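Local coordinates for substrate-binding protein (Synechococcus sp., PDB 6WPN) that probably binds a sugar or oligosaccharide in the periplasm of a marine cyanobacterium, as the substrate-binding protein of a transport system, at residues F330-R335 with R348-V353; E352-S357 with Q363-R368. All coordinates share one frame; numbering follows the deposited sequence.

Contact 1 of 2, residues F330-R335 with R348-V353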
ATOM      1  N   PHE A 330       2.557   5.112  17.438  1.00 45.29           N
ATOM      2  CA  PHE A 330       2.712   5.363  16.010  1.00 45.88           C
ATOM      3  C   PHE A 330       1.363   5.405  15.309  1.00 45.84           C
ATOM      4  O   PHE A 330       1.184   6.181  14.366  1.00 47.52           O
ATOM      5  CB  PHE A 330       3.626   4.311  15.368  1.00 49.02           C
ATOM      6  CG  PHE A 330       3.964   4.602  13.926  1.00 51.65           C
ATOM      7  CD1 PHE A 330       4.937   5.538  13.605  1.00 45.54           C
ATOM      8  CD2 PHE A 330       3.331   3.923  12.894  1.00 55.65           C
ATOM      9  CE1 PHE A 330       5.258   5.812  12.284  1.00 46.36           C
ATOM     10  CE2 PHE A 330       3.650   4.188  11.568  1.00 51.31           C
ATOM     11  CZ  PHE A 330       4.614   5.139  11.264  1.00 49.98           C
ATOM     12  N   ALA A 331       0.400   4.595  15.756  1.00 43.54           N
ATOM     13  CA  ALA A 331      -0.932   4.644  15.158  1.00 44.79           C
ATOM     14  C   ALA A 331      -1.577   6.009  15.363  1.00 48.88           C
ATOM     15  O   ALA A 331      -2.265   6.516  14.472  1.00 44.66           O
ATOM     16  CB  ALA A 331      -1.816   3.544  15.741  1.00 36.83           C
ATOM     17  N   ARG A 332      -1.352   6.629  16.525  1.00 45.45           N
ATOM     18  CA  ARG A 332      -1.902   7.960  16.763  1.00 42.20           C
ATOM     19  C   ARG A 332      -1.194   9.010  15.919  1.00 55.83           C
ATOM     20  O   ARG A 332      -1.842   9.792  15.212  1.00 55.57           O
ATOM     21  CB  ARG A 332      -1.807   8.324  18.246  1.00 44.83           C
ATOM     22  CG  ARG A 332      -2.553   7.391  19.172  1.00 59.05           C
ATOM     23  CD  ARG A 332      -2.409   7.807  20.626  1.00 60.00           C
ATOM     24  NE  ARG A 332      -2.908   6.775  21.532  1.00 65.72           N
ATOM     25  CZ  ARG A 332      -2.138   6.046  22.331  1.00 68.97           C
ATOM     26  NH1 ARG A 332      -0.824   6.238  22.347  1.00 69.12           N
ATOM     27  NH2 ARG A 332      -2.684   5.127  23.121  1.00 65.46           N
ATOM     28  N   GLU A 333       0.140   9.044  15.980  1.00 56.64           N
ATOM     29  CA  GLU A 333       0.884  10.100  15.301  1.00 55.50           C
ATOM     30  C   GLU A 333       0.790   9.966  13.789  1.00 51.14           C
ATOM     31  O   GLU A 333       0.707  10.973  13.077  1.00 48.87           O
ATOM     32  CB  GLU A 333       2.344  10.090  15.759  1.00 70.73           C
ATOM     33  CG  GLU A 333       2.521  10.481  17.223  1.00 92.91           C
ATOM     34  CD  GLU A 333       3.965  10.400  17.696  1.00108.07           C
ATOM     35  OE1 GLU A 333       4.816   9.861  16.953  1.00114.17           O
ATOM     36  OE2 GLU A 333       4.245  10.877  18.818  1.00111.17           O
ATOM     37  N   ALA A 334       0.774   8.737  13.280  1.00 50.09           N
ATOM     38  CA  ALA A 334       0.697   8.511  11.845  1.00 48.26           C
ATOM     39  C   ALA A 334      -0.725   8.329  11.340  1.00 48.25           C
ATOM     40  O   ALA A 334      -0.928   8.316  10.121  1.00 47.85           O
ATOM     41  CB  ALA A 334       1.530   7.285  11.451  1.00 47.50           C
ATOM     42  N   ARG A 335      -1.709   8.217  12.234  1.00 50.58           N
ATOM     43  CA  ARG A 335      -3.097   7.987  11.840  1.00 53.36           C
ATOM     44  C   ARG A 335      -3.166   6.744  10.956  1.00 51.15           C
ATOM     45  O   ARG A 335      -3.726   6.736   9.858  1.00 44.42           O
ATOM     46  CB  ARG A 335      -3.673   9.233  11.165  1.00 58.62           C
ATOM     47  CG  ARG A 335      -3.354  10.493  11.975  1.00 49.51           C
ATOM     48  CD  ARG A 335      -3.996  11.751  11.437  1.00 49.56           C
ATOM     49  NE  ARG A 335      -3.888  12.842  12.405  1.00 47.46           N
ATOM     50  CZ  ARG A 335      -2.856  13.675  12.489  1.00 48.73           C
ATOM     51  NH1 ARG A 335      -1.832  13.553  11.658  1.00 55.51           N
ATOM     52  NH2 ARG A 335      -2.847  14.632  13.407  1.00 54.60           N
ATOM     53  N   ARG A 348      -8.810   1.488  18.454  0.53 51.38           N
ATOM     54  CA  ARG A 348     -10.244   1.406  18.195  0.53 55.97           C
ATOM     55  C   ARG A 348     -11.042   1.994  19.350  0.53 59.25           C
ATOM     56  O   ARG A 348     -12.056   2.670  19.135  0.53 62.00           O
ATOM     57  CB  ARG A 348     -10.658  -0.046  17.955  0.53 54.49           C
ATOM     58  CG  ARG A 348     -10.237  -0.622  16.617  0.53 54.11           C
ATOM     59  CD  ARG A 348     -10.620  -2.088  16.538  0.53 57.38           C
ATOM     60  NE  ARG A 348     -10.204  -2.711  15.285  0.53 58.30           N
ATOM     61  CZ  ARG A 348     -10.990  -2.842  14.223  0.53 57.48           C
ATOM     62  NH1 ARG A 348     -12.237  -2.390  14.263  0.53 67.01           N
ATOM     63  NH2 ARG A 348     -10.533  -3.421  13.121  0.53 51.25           N
ATOM     64  N   ALA A 349     -10.595   1.751  20.583  1.00 54.91           N
ATOM     65  CA  ALA A 349     -11.310   2.265  21.745  1.00 53.89           C
ATOM     66  C   ALA A 349     -11.209   3.782  21.829  1.00 55.28           C
ATOM     67  O   ALA A 349     -12.195   4.455  22.143  1.00 65.24           O
ATOM     68  CB  ALA A 349     -10.770   1.620  23.021  1.00 47.06           C
ATOM     69  N   GLU A 350     -10.025   4.335  21.560  1.00 49.11           N
ATOM     70  CA  GLU A 350      -9.865   5.785  21.602  1.00 49.58           C
ATOM     71  C   GLU A 350     -10.722   6.465  20.545  1.00 52.04           C
ATOM     72  O   GLU A 350     -11.303   7.528  20.792  1.00 56.18           O
ATOM     73  CB  GLU A 350      -8.392   6.154  21.440  1.00 47.23           C
ATOM     74  CG  GLU A 350      -7.554   5.757  22.647  1.00 67.60           C
ATOM     75  CD  GLU A 350      -6.064   5.735  22.359  1.00 80.30           C
ATOM     76  OE1 GLU A 350      -5.656   6.160  21.256  1.00 80.70           O
ATOM     77  OE2 GLU A 350      -5.299   5.286  23.243  1.00 88.20           O
ATOM     78  N   LEU A 351     -10.848   5.847  19.371  1.00 47.77           N
ATOM     79  CA  LEU A 351     -11.645   6.447  18.308  1.00 48.85           C
ATOM     80  C   LEU A 351     -13.131   6.441  18.655  1.00 53.22           C
ATOM     81  O   LEU A 351     -13.844   7.405  18.355  1.00 46.35           O
ATOM     82  CB  LEU A 351     -11.400   5.711  16.991  1.00 39.28           C
ATOM     83  CG  LEU A 351     -10.003   5.918  16.417  1.00 41.63           C
ATOM     84  CD1 LEU A 351      -9.747   4.993  15.225  1.00 36.94           C
ATOM     85  CD2 LEU A 351      -9.814   7.378  16.031  1.00 37.70           C
ATOM     86  N   GLU A 352     -13.613   5.368  19.286  1.00 55.37           N
ATOM     87  CA  GLU A 352     -15.037   5.260  19.583  1.00 64.72           C
ATOM     88  C   GLU A 352     -15.500   6.280  20.615  1.00 66.00           C
ATOM     89  O   GLU A 352     -16.684   6.630  20.631  1.00 66.33           O
ATOM     90  CB  GLU A 352     -15.370   3.849  20.082  1.00 77.92           C
ATOM     91  CG  GLU A 352     -15.383   2.763  19.010  1.00 90.55           C
ATOM     92  CD  GLU A 352     -15.411   1.355  19.594  1.00103.48           C
ATOM     93  OE1 GLU A 352     -15.323   1.211  20.834  1.00108.26           O
ATOM     94  OE2 GLU A 352     -15.519   0.385  18.811  1.00107.98           O
ATOM     95  N   VAL A 353     -14.595   6.780  21.459  1.00 68.35           N
ATOM     96  CA  VAL A 353     -14.933   7.709  22.526  1.00 59.77           C
ATOM     97  C   VAL A 353     -14.212   9.043  22.385  1.00 57.17           C
ATOM     98  O   VAL A 353     -14.208   9.842  23.322  1.00 55.90           O
ATOM     99  CB  VAL A 353     -14.649   7.091  23.909  1.00 62.56           C
ATOM    100  CG1 VAL A 353     -15.445   5.819  24.076  1.00 62.10           C
ATOM    101  CG2 VAL A 353     -13.167   6.817  24.063  1.00 62.55           C
TER

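Contact 2 of 2, residues E352-S357 with Q363-R368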
ATOM      1  N   GLU A 352     -13.613   5.368  19.286  1.00 55.37           N
ATOM      2  CA  GLU A 352     -15.037   5.260  19.583  1.00 64.72           C
ATOM      3  C   GLU A 352     -15.500   6.280  20.615  1.00 66.00           C
ATOM      4  O   GLU A 352     -16.684   6.630  20.631  1.00 66.33           O
ATOM      5  CB  GLU A 352     -15.370   3.849  20.082  1.00 77.92           C
ATOM      6  CG  GLU A 352     -15.383   2.763  19.010  1.00 90.55           C
ATOM      7  CD  GLU A 352     -15.411   1.355  19.594  1.00103.48           C
ATOM      8  OE1 GLU A 352     -15.323   1.211  20.834  1.00108.26           O
ATOM      9  OE2 GLU A 352     -15.519   0.385  18.811  1.00107.98           O
ATOM     10  N   VAL A 353     -14.595   6.780  21.459  1.00 68.35           N
ATOM     11  CA  VAL A 353     -14.933   7.709  22.526  1.00 59.77           C
ATOM     12  C   VAL A 353     -14.212   9.043  22.385  1.00 57.17           C
ATOM     13  O   VAL A 353     -14.208   9.842  23.322  1.00 55.90           O
ATOM     14  CB  VAL A 353     -14.649   7.091  23.909  1.00 62.56           C
ATOM     15  CG1 VAL A 353     -15.445   5.819  24.076  1.00 62.10           C
ATOM     16  CG2 VAL A 353     -13.167   6.817  24.063  1.00 62.55           C
ATOM     17  N   GLU A 354     -13.603   9.306  21.234  1.00 57.01           N
ATOM     18  CA  GLU A 354     -12.927  10.578  21.041  1.00 48.88           C
ATOM     19  C   GLU A 354     -13.960  11.686  20.880  1.00 59.01           C
ATOM     20  O   GLU A 354     -14.981  11.510  20.210  1.00 62.78           O
ATOM     21  CB  GLU A 354     -12.008  10.516  19.819  1.00 44.39           C
ATOM     22  CG  GLU A 354     -11.431  11.860  19.418  1.00 50.25           C
ATOM     23  CD  GLU A 354     -10.589  11.793  18.159  1.00 58.07           C
ATOM     24  OE1 GLU A 354     -10.231  10.676  17.730  1.00 60.56           O
ATOM     25  OE2 GLU A 354     -10.297  12.866  17.588  1.00 64.66           O
ATOM     26  N   GLN A 355     -13.693  12.833  21.508  1.00 52.73           N
ATOM     27  CA  GLN A 355     -14.569  13.998  21.440  1.00 52.09           C
ATOM     28  C   GLN A 355     -13.830  15.087  20.677  1.00 55.42           C
ATOM     29  O   GLN A 355     -13.141  15.920  21.286  1.00 61.66           O
ATOM     30  CB  GLN A 355     -14.936  14.475  22.847  1.00 50.96           C
ATOM     31  CG  GLN A 355     -15.562  13.394  23.707  1.00 59.02           C
ATOM     32  CD  GLN A 355     -16.880  12.894  23.159  1.00 60.64           C
ATOM     33  OE1 GLN A 355     -17.647  13.655  22.571  1.00 72.13           O
ATOM     34  NE2 GLN A 355     -17.135  11.602  23.317  1.00 64.67           N
ATOM     35  N   PRO A 356     -13.956  15.145  19.352  1.00 61.25           N
ATOM     36  CA  PRO A 356     -13.195  16.144  18.594  1.00 60.89           C
ATOM     37  C   PRO A 356     -13.656  17.547  18.942  1.00 61.15           C
ATOM     38  O   PRO A 356     -14.841  17.791  19.179  1.00 62.24           O
ATOM     39  CB  PRO A 356     -13.505  15.793  17.135  1.00 54.11           C
ATOM     40  CG  PRO A 356     -14.826  15.094  17.197  1.00 54.42           C
ATOM     41  CD  PRO A 356     -14.819  14.326  18.484  1.00 49.79           C
ATOM     42  N   SER A 357     -12.701  18.470  18.982  1.00 58.70           N
ATOM     43  CA  SER A 357     -12.997  19.834  19.393  1.00 61.89           C
ATOM     44  C   SER A 357     -13.436  20.725  18.240  1.00 60.29           C
ATOM     45  O   SER A 357     -14.017  21.787  18.486  1.00 65.52           O
ATOM     46  CB  SER A 357     -11.779  20.445  20.092  1.00 61.75           C
ATOM     47  OG  SER A 357     -10.757  20.749  19.164  1.00 72.32           O
ATOM     48  N   GLN A 363     -13.438  15.229  11.215  1.00 44.12           N
ATOM     49  CA  GLN A 363     -13.174  14.623   9.915  1.00 46.11           C
ATOM     50  C   GLN A 363     -12.055  13.590  10.001  1.00 40.41           C
ATOM     51  O   GLN A 363     -12.173  12.489   9.451  1.00 41.29           O
ATOM     52  CB  GLN A 363     -12.827  15.713   8.901  1.00 44.46           C
ATOM     53  CG  GLN A 363     -12.691  15.226   7.472  1.00 34.22           C
ATOM     54  CD  GLN A 363     -12.372  16.358   6.521  1.00 45.77           C
ATOM     55  OE1 GLN A 363     -11.460  17.147   6.766  1.00 42.33           O
ATOM     56  NE2 GLN A 363     -13.137  16.461   5.440  1.00 34.65           N
ATOM     57  N   ILE A 364     -10.960  13.929  10.692  1.00 41.41           N
ATOM     58  CA  ILE A 364      -9.838  12.999  10.827  1.00 40.08           C
ATOM     59  C   ILE A 364     -10.263  11.768  11.612  1.00 37.86           C
ATOM     60  O   ILE A 364      -9.854  10.640  11.308  1.00 43.88           O
ATOM     61  CB  ILE A 364      -8.635  13.696  11.493  1.00 45.75           C
ATOM     62  CG1 ILE A 364      -8.082  14.803  10.595  1.00 40.38           C
ATOM     63  CG2 ILE A 364      -7.554  12.686  11.845  1.00 48.31           C
ATOM     64  CD1 ILE A 364      -7.789  14.356   9.186  1.00 48.21           C
ATOM     65  N   ARG A 365     -11.093  11.967  12.633  1.00 45.71           N
ATOM     66  CA  ARG A 365     -11.602  10.845  13.404  1.00 42.72           C
ATOM     67  C   ARG A 365     -12.500   9.958  12.546  1.00 43.21           C
ATOM     68  O   ARG A 365     -12.419   8.727  12.627  1.00 40.25           O
ATOM     69  CB  ARG A 365     -12.339  11.376  14.638  1.00 46.84           C
ATOM     70  CG  ARG A 365     -12.837  10.330  15.614  1.00 42.28           C
ATOM     71  CD  ARG A 365     -14.267   9.954  15.319  1.00 44.30           C
ATOM     72  NE  ARG A 365     -14.853   9.174  16.401  1.00 67.74           N
ATOM     73  CZ  ARG A 365     -15.809   9.620  17.207  1.00 71.91           C
ATOM     74  NH1 ARG A 365     -16.289  10.849  17.046  1.00 76.11           N
ATOM     75  NH2 ARG A 365     -16.292   8.836  18.166  1.00 69.48           N
ATOM     76  N   ASP A 366     -13.347  10.569  11.707  1.00 36.08           N
ATOM     77  CA  ASP A 366     -14.205   9.797  10.810  1.00 39.63           C
ATOM     78  C   ASP A 366     -13.386   8.935   9.860  1.00 45.67           C
ATOM     79  O   ASP A 366     -13.759   7.791   9.566  1.00 48.74           O
ATOM     80  CB  ASP A 366     -15.117  10.722   9.999  1.00 41.63           C
ATOM     81  CG  ASP A 366     -16.093  11.503  10.860  1.00 55.51           C
ATOM     82  OD1 ASP A 366     -16.387  11.064  11.997  1.00 61.33           O
ATOM     83  OD2 ASP A 366     -16.579  12.556  10.385  1.00 54.41           O
ATOM     84  N   ALA A 367     -12.276   9.471   9.349  1.00 37.60           N
ATOM     85  CA  ALA A 367     -11.463   8.710   8.410  1.00 32.56           C
ATOM     86  C   ALA A 367     -10.752   7.559   9.110  1.00 39.07           C
ATOM     87  O   ALA A 367     -10.763   6.425   8.621  1.00 41.75           O
ATOM     88  CB  ALA A 367     -10.463   9.636   7.721  1.00 31.85           C
ATOM     89  N   ARG A 368     -10.143   7.826  10.270  1.00 44.83           N
ATOM     90  CA  ARG A 368      -9.433   6.763  10.981  1.00 41.92           C
ATOM     91  C   ARG A 368     -10.386   5.654  11.411  1.00 43.36           C
ATOM     92  O   ARG A 368     -10.034   4.470  11.369  1.00 40.67           O
ATOM     93  CB  ARG A 368      -8.704   7.328  12.201  1.00 35.85           C
ATOM     94  CG  ARG A 368      -7.585   8.306  11.898  1.00 42.23           C
ATOM     95  CD  ARG A 368      -6.999   8.839  13.189  1.00 39.37           C
ATOM     96  NE  ARG A 368      -6.413   7.757  13.975  1.00 46.29           N
ATOM     97  CZ  ARG A 368      -6.130   7.835  15.270  1.00 44.41           C
ATOM     98  NH1 ARG A 368      -6.385   8.949  15.946  1.00 41.38           N
ATOM     99  NH2 ARG A 368      -5.602   6.789  15.891  1.00 45.41           N
TER

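Contact 1 of 2, residues F330-R335 with R348-V353
Arg332 and Glu350 meet in a two-pronged salt bridge that joins helix 324-334 to helix 341-352. The arginine presents its side edge: NE of Arg332 donates to OE1 of Glu350 over 2.8 Å, nearly straight at 169°, while NH2 of Arg332 reaches OE2 of Glu350 at 2.6 Å. Each nitrogen thus has its own oxygen, and both oxygens are met on their syn sides. The guanidinium and carboxylate planes lie 26° apart, so the paired groups are close to coplanar and each restrains rotation of the other. Arg332 keeps its chain extended from CG to NE, which carries the charged group across to Glu350, whose CA is 9.6 Å from the CA of Arg332. The pair joins the last turns of two consecutive helices at the surface of a bacterial solute-binding protein fold, with about 19 Å between the centre of the contact and that of the chain. Just beyond, helix 324-334 ends in a Schellman motif with Arg335, at positive phi, as its C-prime residue. Beyond the two bonds, little else touches: the methylene CD of Arg332 lies 3.7 Å from OE1 of Glu350. Ile347 of helix 341-352 packs against Ala331 and Arg332, and on another side of helix 324-334 the ring of Phe330 is buried among Phe41, Tyr44 and Tyr140.

Contact 2 of 2, residues E352-S357 with Q363-R368
Arg365 extends from helix 359-374 to the backbone of residues 352-354, without a clear hydrogen bond between the segments. NH2 of Arg365 comes within 3.3 Å of the carbonyl O of Glu352, which lies at the edge of the guanidinium and in its plane. The carbonyl O of Glu354 instead sits over one face, 3.5 Å from NH1 of Arg365 at an angle too poor for a hydrogen bond. A bend at chi2 (-94°) turns the guanidinium of Arg365 toward the end of helix 341-352, where NE makes a weak hydrogen bond to the O of Leu351. This is a helix-loop-helix connection, in which the second helix sends an arginine back to the end of the first. Van der Waals contact falls mainly to Glu354, whose extended chain runs past Arg365 in the opposite direction. OE1 of Glu354 therefore touches the aliphatic CG of Arg365 at 3.4 Å rather than its charged end. The ring of Pro356 adds a looser contact, CD lying 4.0 Å from NH1 of Arg365. A weak longer-range attraction is possible: OE1 of Glu354 is 4.6 Å from NH1 of Arg368, but well out of that guanidinium plane, with no N-H directed at it.

How the contacts relate
Both contacts lie at the surface, with centres about 9 Å apart, and together they involve three successive helices, 324-334, 341-352 and 359-374. Contact 1 ties the first two through a single ion pair and buries little surface. Contact 2 buries more than twice as much, joining the loop after helix 341-352 to the third helix by packing and carbonyl approaches, with no clear hydrogen bond between its segments. Glu352 and Val353 belong to both. Leu351 adds a further join, its side chain touching Arg368, which also packs on Arg335, so helix 359-374 reaches the ends of both preceding helices.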